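Local coordinates for envelopment polyprotein (PDB 7A56) that probably drives fusion of the viral and host membranes during entry, as the class II fusion glycoprotein Gc, here in its postfusion form, at residues 113-118 and 190-195; 236-241 and 324-329; 107-112 and 198-203. One frame throughout, in Å; residues are numbered along the deposited sequence.

In the fold
Contacts 1 and 3 use adjoining lengths of the long strand 98-134, which pairs first with strand 197-206 and then with strand 187-192; their centres are about 20 Å apart, and contact 1 is nested inside the chain loop that contact 3 closes. Contact 2 follows later in the sequence and brings strand 325-328, another neighbour of strand 98-134, against residues 236-241, the loop leading into strand 241-245. Its centre is about 8 Å from that of contact 1, to which it is tied by Y115 OH and P239 O at 2.7 Å. From the centre of contact 3 it is about 15 Å away, joined by the bond from K328 N to N111 O, 2.8 Å.

Contact 1: residues 113-118 and 190-195; sequences ASYRFL and YKKSSI
The hydroxyl oxygen of S194 serves two hydrogen bonds at once: it accepts the backbone N-H of S114, with S114 N and S194 OG 3.0 Å apart, and gives its own proton to the carbonyl of I195, OG to O 2.8 Å. A chi1 of 71°, with OG between the backbone N and the carbonyl carbon, leaves it within reach of both. A serine suits this spot because its short side chain brings an oxygen that can accept one N-H and donate to one carbonyl. Next to it, S193 N donates almost straight to S114 O at 2.8 Å, coming from above the carbonyl plane. Farther along, R116 and K191 form a hydrogen-bonded pair, R116 N to K191 O 2.8 Å and K191 N to R116 O 2.9 Å.

This is antiparallel beta pairing between strands 98-134 and 187-192, in keeping with the strand-rich build of class II fusion proteins. The two faces differ in character. On one, Y115 stands across from K192 and F117 across from Y190, both non-hydrogen-bonded pairs. The CA of K192 lies over the Y115 ring in a CH-pi contact, 3.9 Å from the ring centroid, and F117 turns its edge to the face of Y190 in a T-shaped stack with the planes at 77°. An aromatic ring suits Y115's place because its face can take the K192 CA-H, and Y190's because its face receives the F117 edge. On the other face, R116 and K191 run side by side, NH1 and NZ only 4.5 Å apart. Such like charges would be costly if left unbalanced; R116 forms a salt bridge with E311 of a second subunit, and K191 with D256. D394 OD1 of the same second subunit is hydrogen-bonded to S114 OG.

Contact 2: residues 236-241 and 324-329; sequences DSMPNI and MEVHKK
A bend at chi3 of M238 (74°) swings its CE toward V326, while K328 is extended as far as CE and turns at chi4 (76°), placing NZ where a water can link it to S237 O. The two side chains slide past each other in opposite directions. They join the loop between strands 226-231 and 241-245 to strand 325-328, an antiparallel neighbour of the long strand 98-134 in this class II fusion protein.

M238 carries the apolar part. Its CE lies 3.8 Å from V326 CG1, and its CG rests 4.0 Å from K328 CB. The same methyl also nears the carbonyl, CE to V326 O 3.3 Å. A flexible, unbranched thioether chain suits this place, since its CG can lie on the lysine methylenes while CE reaches the valine. Those methylenes also touch the serine, with S237 OG 3.7 Å from K328 CD, although the hydroxyl is hydrogen-bonded to N111.

No direct hydrogen bond crosses between the segments. The ammonium group of K328 is bound to T315, and it also reaches the loop through one water: K328 NZ donates to that water at 2.6 Å, and the water in turn donates to S237 O at 3.0 Å.

Contact 3: residues 107-112 and 198-203; sequences RRVINK and KDVEVC
D199, R108 and E201 lose more surface to this contact than the other residues, and all three project from the same face of the antiparallel pair. The R108 chain bends at chi3 (70°), which turns NE toward D199, the residue opposite I110. NH2 of R108 then meets D199 OD1 at 3.0 Å, in the guanidinium plane and on the syn side of the carboxylate, with a weaker bond from NE to the same oxygen. The other carboxylate oxygen, D199 OD2, has a long ion pair with K112 NZ at 3.6 Å.

E201 takes a different side of the guanidinium. Its CB lies over one face, and its OE1 is 3.2 Å from R108 NH1 but well out of the plane, so this attraction is one of charge alone. R107 NE adds a long ion pair to E201 OE1. Arginine suits both tasks, having an edge of N-H groups and a flat face. The backbone of E201 also faces two residues: its O takes R108 N at 3.2 Å and, weakly, R107 N at 2.8 Å, a classic beta bulge.

On the reverse face V109 meets V200, apolar and buried. Strand 107-112 is flanked by strand 325-328 as well, through N111 and K328, while strand 198-203 pairs beyond with strand 209-214, to which C203 is joined by its disulfide with C212.

Contact 1: residues 113-118 and 190-195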
loop_
_atom_site.group_PDB
_atom_site.type_symbol
_atom_site.label_atom_id
_atom_site.label_comp_id
_atom_site.label_asym_id
_atom_site.label_seq_id
_atom_site.Cartn_x
_atom_site.Cartn_y
_atom_site.Cartn_z
ATOM N N ALA A 113 1.740 -14.631 0.639
ATOM C CA ALA A 113 1.956 -14.504 2.079
ATOM C C ALA A 113 1.098 -15.558 2.802
ATOM O O ALA A 113 0.156 -16.141 2.231
ATOM C CB ALA A 113 1.632 -13.080 2.575
ATOM N N SER A 114 1.505 -15.860 4.035
ATOM C CA SER A 114 0.750 -16.741 4.900
ATOM C C SER A 114 -0.375 -15.951 5.564
ATOM O O SER A 114 -0.273 -14.739 5.792
ATOM C CB SER A 114 1.640 -17.361 5.993
ATOM O OG SER A 114 2.847 -17.876 5.392
ATOM N N TYR A 115 -1.455 -16.656 5.882
ATOM C CA TYR A 115 -2.591 -16.082 6.605
ATOM C C TYR A 115 -3.006 -17.036 7.707
ATOM O O TYR A 115 -2.799 -18.258 7.614
ATOM C CB TYR A 115 -3.790 -15.814 5.661
ATOM C CG TYR A 115 -3.569 -14.627 4.727
ATOM C CD1 TYR A 115 -2.591 -14.676 3.687
ATOM C CD2 TYR A 115 -4.315 -13.456 4.873
ATOM C CE1 TYR A 115 -2.396 -13.567 2.864
ATOM C CE2 TYR A 115 -4.151 -12.370 4.063
ATOM C CZ TYR A 115 -3.160 -12.433 3.031
ATOM O OH TYR A 115 -2.943 -11.336 2.226
ATOM N N ARG A 116 -3.652 -16.464 8.737
ATOM C CA ARG A 116 -4.138 -17.273 9.846
ATOM C C ARG A 116 -5.611 -16.999 10.146
ATOM O O ARG A 116 -6.133 -15.878 10.028
ATOM C CB ARG A 116 -3.330 -17.086 11.135
ATOM C CG ARG A 116 -3.334 -15.717 11.666
ATOM C CD ARG A 116 -2.682 -15.690 13.054
ATOM N NE ARG A 116 -2.541 -14.309 13.516
ATOM C CZ ARG A 116 -3.359 -13.719 14.381
ATOM N NH1 ARG A 116 -3.155 -12.451 14.738
ATOM N NH2 ARG A 116 -4.367 -14.402 14.915
ATOM N N PHE A 117 -6.267 -18.071 10.554
ATOM C CA PHE A 117 -7.704 -18.025 10.702
ATOM C C PHE A 117 -8.064 -17.167 11.908
ATOM O O PHE A 117 -7.492 -17.343 12.997
ATOM C CB PHE A 117 -8.260 -19.429 10.851
ATOM C CG PHE A 117 -9.706 -19.433 11.271
ATOM C CD1 PHE A 117 -10.718 -19.263 10.339
ATOM C CD2 PHE A 117 -10.044 -19.600 12.610
ATOM C CE1 PHE A 117 -12.063 -19.273 10.766
ATOM C CE2 PHE A 117 -11.348 -19.594 12.996
ATOM C CZ PHE A 117 -12.341 -19.456 12.064
ATOM N N LEU A 118 -9.010 -16.235 11.707
ATOM C CA LEU A 118 -9.548 -15.411 12.796
ATOM C C LEU A 118 -10.923 -15.862 13.292
ATOM O O LEU A 118 -11.067 -16.107 14.487
ATOM C CB LEU A 118 -9.645 -13.935 12.380
ATOM C CG LEU A 118 -8.330 -13.267 11.984
ATOM C CD1 LEU A 118 -8.679 -11.793 11.719
ATOM C CD2 LEU A 118 -7.266 -13.443 13.047
ATOM N N TYR A 190 -9.534 -14.334 7.750
ATOM C CA TYR A 190 -8.109 -14.563 7.979
ATOM C C TYR A 190 -7.330 -13.253 8.001
ATOM O O TYR A 190 -7.698 -12.273 7.354
ATOM C CB TYR A 190 -7.497 -15.407 6.874
ATOM C CG TYR A 190 -8.142 -16.772 6.748
ATOM C CD1 TYR A 190 -9.297 -16.943 6.007
ATOM C CD2 TYR A 190 -7.535 -17.887 7.301
ATOM C CE1 TYR A 190 -9.888 -18.207 5.878
ATOM C CE2 TYR A 190 -8.086 -19.145 7.161
ATOM C CZ TYR A 190 -9.257 -19.292 6.438
ATOM O OH TYR A 190 -9.790 -20.549 6.261
ATOM N N LYS A 191 -6.233 -13.258 8.751
ATOM C CA LYS A 191 -5.318 -12.129 8.828
ATOM C C LYS A 191 -3.945 -12.540 8.266
ATOM O O LYS A 191 -3.464 -13.648 8.546
ATOM C CB LYS A 191 -5.160 -11.681 10.270
ATOM C CG LYS A 191 -4.446 -10.352 10.416
ATOM C CD LYS A 191 -4.340 -10.022 11.910
ATOM C CE LYS A 191 -3.855 -8.603 12.112
ATOM N NZ LYS A 191 -3.903 -8.152 13.561
ATOM N N LYS A 192 -3.282 -11.603 7.590
ATOM C CA LYS A 192 -1.903 -11.857 7.076
ATOM C C LYS A 192 -0.959 -12.110 8.254
ATOM O O LYS A 192 -0.993 -11.377 9.254
ATOM C CB LYS A 192 -1.458 -10.645 6.260
ATOM C CG LYS A 192 -0.047 -10.787 5.573
ATOM C CD LYS A 192 0.089 -9.797 4.395
ATOM C CE LYS A 192 0.097 -8.383 4.890
ATOM N NZ LYS A 192 -0.185 -7.400 3.788
ATOM N N SER A 193 -0.169 -13.204 8.178
ATOM C CA SER A 193 0.655 -13.670 9.292
ATOM C C SER A 193 2.109 -13.905 8.872
ATOM O O SER A 193 2.800 -14.737 9.474
ATOM C CB SER A 193 0.054 -14.943 9.911
ATOM O OG SER A 193 -0.029 -16.016 8.958
ATOM N N SER A 194 2.575 -13.186 7.843
ATOM C CA SER A 194 3.973 -13.184 7.406
ATOM C C SER A 194 4.198 -11.893 6.627
ATOM O O SER A 194 3.249 -11.178 6.275
ATOM C CB SER A 194 4.313 -14.393 6.525
ATOM O OG SER A 194 3.694 -14.254 5.256
ATOM N N ILE A 195 5.461 -11.579 6.369
ATOM C CA ILE A 195 5.716 -10.607 5.313
ATOM C C ILE A 195 5.289 -11.221 3.976
ATOM O O ILE A 195 5.222 -12.457 3.810
ATOM C CB ILE A 195 7.207 -10.210 5.318
ATOM C CG1 ILE A 195 7.471 -8.988 4.417
ATOM C CG2 ILE A 195 8.057 -11.435 4.986
ATOM C CD1 ILE A 195 8.866 -8.294 4.639
HETATM O O HOH W 1 -0.416 -19.101 9.501
#

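Contact 2: residues 236-241 and 324-329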
loop_
_atom_site.group_PDB
_atom_site.type_symbol
_atom_site.label_atom_id
_atom_site.label_comp_id
_atom_site.label_asym_id
_atom_site.label_seq_id
_atom_site.Cartn_x
_atom_site.Cartn_y
_atom_site.Cartn_z
ATOM N N ASP A 236 4.111 -4.111 -1.252
ATOM C CA ASP A 236 3.131 -4.194 -0.172
ATOM C C ASP A 236 1.751 -4.218 -0.873
ATOM O O ASP A 236 0.979 -3.286 -0.888
ATOM C CB ASP A 236 3.329 -3.032 0.800
ATOM C CG ASP A 236 2.343 -3.093 1.956
ATOM O OD1 ASP A 236 1.888 -4.231 2.229
ATOM O OD2 ASP A 236 2.014 -2.038 2.559
ATOM N N SER A 237 1.453 -5.340 -1.506
ATOM C CA SER A 237 0.366 -5.517 -2.463
ATOM C C SER A 237 -0.767 -6.353 -1.859
ATOM O O SER A 237 -1.915 -6.215 -2.284
ATOM C CB SER A 237 0.882 -6.197 -3.770
ATOM O OG SER A 237 1.416 -7.598 -3.609
ATOM N N MET A 238 -0.491 -7.100 -0.846
ATOM C CA MET A 238 -1.476 -8.099 -0.420
ATOM C C MET A 238 -2.266 -7.615 0.805
ATOM O O MET A 238 -1.728 -6.914 1.648
ATOM C CB MET A 238 -0.763 -9.406 -0.100
ATOM C CG MET A 238 -0.096 -10.042 -1.485
ATOM S SD MET A 238 0.455 -11.626 -1.093
ATOM C CE MET A 238 -1.047 -12.671 -0.946
ATOM N N PRO A 239 -3.539 -7.983 0.874
ATOM C CA PRO A 239 -4.436 -7.398 1.876
ATOM C C PRO A 239 -4.134 -7.893 3.285
ATOM O O PRO A 239 -3.686 -9.019 3.496
ATOM C CB PRO A 239 -5.830 -7.874 1.428
ATOM C CG PRO A 239 -5.581 -9.138 0.702
ATOM C CD PRO A 239 -4.267 -8.823 -0.096
ATOM N N ASN A 240 -4.440 -7.056 4.269
ATOM C CA ASN A 240 -4.142 -7.476 5.638
ATOM C C ASN A 240 -5.189 -8.450 6.166
ATOM O O ASN A 240 -4.856 -9.423 6.844
ATOM C CB ASN A 240 -4.047 -6.256 6.541
ATOM C CG ASN A 240 -2.694 -6.161 7.172
ATOM O OD1 ASN A 240 -1.664 -5.947 6.480
ATOM N ND2 ASN A 240 -2.654 -6.387 8.485
ATOM N N ILE A 241 -6.443 -8.222 5.836
ATOM C CA ILE A 241 -7.527 -9.104 6.270
ATOM C C ILE A 241 -8.321 -9.496 5.040
ATOM O O ILE A 241 -8.574 -8.672 4.163
ATOM C CB ILE A 241 -8.424 -8.422 7.333
ATOM C CG1 ILE A 241 -7.618 -8.302 8.633
ATOM C CG2 ILE A 241 -9.735 -9.248 7.600
ATOM C CD1 ILE A 241 -8.266 -7.551 9.731
ATOM N N MET A 324 -2.286 -21.076 6.463
ATOM C CA MET A 324 -2.869 -20.957 5.125
ATOM C C MET A 324 -1.949 -20.105 4.252
ATOM O O MET A 324 -1.267 -19.272 4.793
ATOM C CB MET A 324 -4.251 -20.288 5.183
ATOM C CG MET A 324 -4.901 -20.399 3.833
ATOM S SD MET A 324 -6.470 -19.625 3.596
ATOM C CE MET A 324 -6.106 -17.927 3.849
ATOM N N GLU A 325 -1.990 -20.232 2.921
ATOM C CA GLU A 325 -1.155 -19.431 2.013
ATOM C C GLU A 325 -1.996 -18.854 0.879
ATOM O O GLU A 325 -2.823 -19.560 0.291
ATOM C CB GLU A 325 -0.020 -20.269 1.444
ATOM C CG GLU A 325 0.906 -19.482 0.514
ATOM C CD GLU A 325 2.236 -20.182 0.261
ATOM O OE1 GLU A 325 2.511 -20.544 -0.917
ATOM O OE2 GLU A 325 3.008 -20.341 1.239
ATOM N N VAL A 326 -1.837 -17.555 0.624
ATOM C CA VAL A 326 -2.538 -16.879 -0.457
ATOM C C VAL A 326 -1.496 -16.401 -1.479
ATOM O O VAL A 326 -0.407 -15.910 -1.110
ATOM C CB VAL A 326 -3.391 -15.713 0.053
ATOM C CG1 VAL A 326 -4.096 -14.932 -1.101
ATOM C CG2 VAL A 326 -4.430 -16.282 1.139
ATOM N N HIS A 327 -1.857 -16.544 -2.762
ATOM C CA HIS A 327 -1.025 -16.095 -3.899
ATOM C C HIS A 327 -1.740 -14.944 -4.585
ATOM O O HIS A 327 -2.975 -14.941 -4.661
ATOM C CB HIS A 327 -0.815 -17.229 -4.889
ATOM C CG HIS A 327 0.028 -18.332 -4.356
ATOM N ND1 HIS A 327 0.323 -19.461 -5.084
ATOM C CD2 HIS A 327 0.690 -18.461 -3.183
ATOM C CE1 HIS A 327 1.125 -20.241 -4.386
ATOM N NE2 HIS A 327 1.347 -19.669 -3.217
ATOM N N LYS A 328 -0.971 -13.931 -5.015
ATOM C CA LYS A 328 -1.503 -12.792 -5.750
ATOM C C LYS A 328 -0.836 -12.746 -7.131
ATOM O O LYS A 328 0.398 -12.755 -7.233
ATOM C CB LYS A 328 -1.244 -11.457 -5.043
ATOM C CG LYS A 328 -1.911 -10.287 -5.786
ATOM C CD LYS A 328 -1.721 -8.938 -5.110
ATOM C CE LYS A 328 -2.280 -7.822 -5.998
ATOM N NZ LYS A 328 -3.804 -7.756 -5.968
ATOM N N LYS A 329 -1.680 -12.670 -8.168
ATOM C CA LYS A 329 -1.262 -12.341 -9.521
ATOM C C LYS A 329 -1.019 -10.843 -9.636
ATOM O O LYS A 329 -1.849 -10.016 -9.241
ATOM C CB LYS A 329 -2.331 -12.771 -10.517
ATOM C CG LYS A 329 -2.592 -14.255 -10.488
ATOM C CD LYS A 329 -3.465 -14.710 -11.648
ATOM C CE LYS A 329 -4.800 -15.307 -11.146
ATOM N NZ LYS A 329 -5.571 -15.993 -12.233
HETATM O O HOH W 2 -4.390 -7.460 -3.411
#

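Contact 3: residues 107-112 and 198-203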
loop_
_atom_site.group_PDB
_atom_site.type_symbol
_atom_site.label_atom_id
_atom_site.label_comp_id
_atom_site.label_asym_id
_atom_site.label_seq_id
_atom_site.Cartn_x
_atom_site.Cartn_y
_atom_site.Cartn_z
ATOM N N ARG A 107 9.673 -17.672 -15.977
ATOM C CA ARG A 107 8.738 -18.776 -15.920
ATOM C C ARG A 107 7.669 -18.568 -14.845
ATOM O O ARG A 107 6.537 -18.982 -15.037
ATOM C CB ARG A 107 9.468 -20.087 -15.672
ATOM C CG ARG A 107 8.483 -21.282 -15.615
ATOM C CD ARG A 107 9.132 -22.596 -15.865
ATOM N NE ARG A 107 8.230 -23.677 -15.487
ATOM C CZ ARG A 107 7.262 -24.192 -16.238
ATOM N NH1 ARG A 107 7.018 -23.738 -17.486
ATOM N NH2 ARG A 107 6.530 -25.191 -15.714
ATOM N N ARG A 108 8.009 -17.938 -13.736
ATOM C CA ARG A 108 6.967 -17.700 -12.723
ATOM C C ARG A 108 7.220 -16.378 -12.025
ATOM O O ARG A 108 8.362 -16.032 -11.699
ATOM C CB ARG A 108 6.919 -18.868 -11.737
ATOM C CG ARG A 108 5.903 -18.639 -10.562
ATOM C CD ARG A 108 5.879 -19.918 -9.667
ATOM N NE ARG A 108 7.141 -20.038 -8.924
ATOM C CZ ARG A 108 8.054 -20.989 -9.116
ATOM N NH1 ARG A 108 7.850 -21.938 -10.018
ATOM N NH2 ARG A 108 9.168 -20.991 -8.380
ATOM N N VAL A 109 6.154 -15.591 -11.856
ATOM C CA VAL A 109 6.176 -14.432 -10.973
ATOM C C VAL A 109 4.867 -14.472 -10.195
ATOM O O VAL A 109 3.788 -14.407 -10.801
ATOM C CB VAL A 109 6.254 -13.090 -11.705
ATOM C CG1 VAL A 109 6.135 -11.992 -10.668
ATOM C CG2 VAL A 109 7.604 -12.920 -12.523
ATOM N N ILE A 110 4.954 -14.561 -8.877
ATOM C CA ILE A 110 3.746 -14.386 -8.026
ATOM C C ILE A 110 4.158 -13.733 -6.715
ATOM O O ILE A 110 5.319 -13.815 -6.302
ATOM C CB ILE A 110 3.035 -15.693 -7.684
ATOM C CG1 ILE A 110 3.988 -16.565 -6.914
ATOM C CG2 ILE A 110 2.520 -16.404 -8.919
ATOM C CD1 ILE A 110 3.253 -17.529 -6.064
ATOM N N ASN A 111 3.207 -13.057 -6.055
ATOM C CA ASN A 111 3.475 -12.631 -4.691
ATOM C C ASN A 111 2.699 -13.579 -3.762
ATOM O O ASN A 111 1.712 -14.202 -4.161
ATOM C CB ASN A 111 3.080 -11.149 -4.449
ATOM C CG ASN A 111 4.147 -10.138 -4.936
ATOM O OD1 ASN A 111 5.321 -10.457 -5.008
ATOM N ND2 ASN A 111 3.727 -8.913 -5.205
ATOM N N LYS A 112 3.191 -13.761 -2.548
ATOM C CA LYS A 112 2.472 -14.687 -1.664
ATOM C C LYS A 112 2.703 -14.282 -0.226
ATOM O O LYS A 112 3.727 -13.662 0.100
ATOM C CB LYS A 112 2.922 -16.148 -1.854
ATOM C CG LYS A 112 4.348 -16.415 -1.516
ATOM C CD LYS A 112 4.739 -17.881 -1.879
ATOM C CE LYS A 112 6.245 -18.131 -1.674
ATOM N NZ LYS A 112 6.716 -19.477 -2.162
ATOM N N LYS A 198 8.102 -12.121 -2.945
ATOM C CA LYS A 198 8.056 -12.485 -4.345
ATOM C C LYS A 198 8.570 -13.896 -4.534
ATOM O O LYS A 198 9.470 -14.355 -3.823
ATOM C CB LYS A 198 8.950 -11.541 -5.171
ATOM C CG LYS A 198 8.620 -10.104 -4.920
ATOM C CD LYS A 198 9.514 -9.238 -5.738
ATOM C CE LYS A 198 9.205 -7.821 -5.362
ATOM N NZ LYS A 198 10.028 -7.351 -4.122
ATOM N N ASP A 199 7.982 -14.595 -5.500
ATOM C CA ASP A 199 8.450 -15.908 -5.910
ATOM C C ASP A 199 8.686 -15.834 -7.425
ATOM O O ASP A 199 7.714 -15.793 -8.197
ATOM C CB ASP A 199 7.398 -16.953 -5.515
ATOM C CG ASP A 199 7.756 -18.378 -5.962
ATOM O OD1 ASP A 199 8.854 -18.614 -6.506
ATOM O OD2 ASP A 199 6.919 -19.283 -5.760
ATOM N N VAL A 200 9.963 -15.777 -7.842
ATOM C CA VAL A 200 10.327 -15.526 -9.243
ATOM C C VAL A 200 11.240 -16.648 -9.700
ATOM O O VAL A 200 12.246 -16.964 -9.037
ATOM C CB VAL A 200 11.006 -14.150 -9.450
ATOM C CG1 VAL A 200 11.460 -13.942 -10.924
ATOM C CG2 VAL A 200 10.064 -13.040 -9.038
ATOM N N GLU A 201 10.884 -17.255 -10.826
ATOM C CA GLU A 201 11.727 -18.258 -11.435
ATOM C C GLU A 201 12.028 -17.830 -12.854
ATOM O O GLU A 201 11.122 -17.447 -13.610
ATOM C CB GLU A 201 11.032 -19.616 -11.398
ATOM C CG GLU A 201 11.860 -20.765 -12.071
ATOM C CD GLU A 201 11.011 -22.028 -12.206
ATOM O OE1 GLU A 201 9.803 -21.901 -12.515
ATOM O OE2 GLU A 201 11.529 -23.123 -11.972
ATOM N N VAL A 202 13.292 -17.990 -13.253
ATOM C CA VAL A 202 13.712 -17.574 -14.594
ATOM C C VAL A 202 14.463 -18.722 -15.236
ATOM O O VAL A 202 15.093 -19.528 -14.546
ATOM C CB VAL A 202 14.602 -16.313 -14.562
ATOM C CG1 VAL A 202 13.855 -15.156 -13.907
ATOM C CG2 VAL A 202 15.912 -16.609 -13.877
ATOM N N CYS A 203 14.332 -18.846 -16.570
ATOM C CA CYS A 203 14.900 -19.978 -17.286
ATOM C C CYS A 203 15.730 -19.490 -18.465
ATOM O O CYS A 203 15.442 -18.456 -19.067
ATOM C CB CYS A 203 13.849 -20.962 -17.878
ATOM S SG CYS A 203 12.708 -21.629 -16.604
HETATM O O HOH W 3 10.611 -23.920 -8.770
#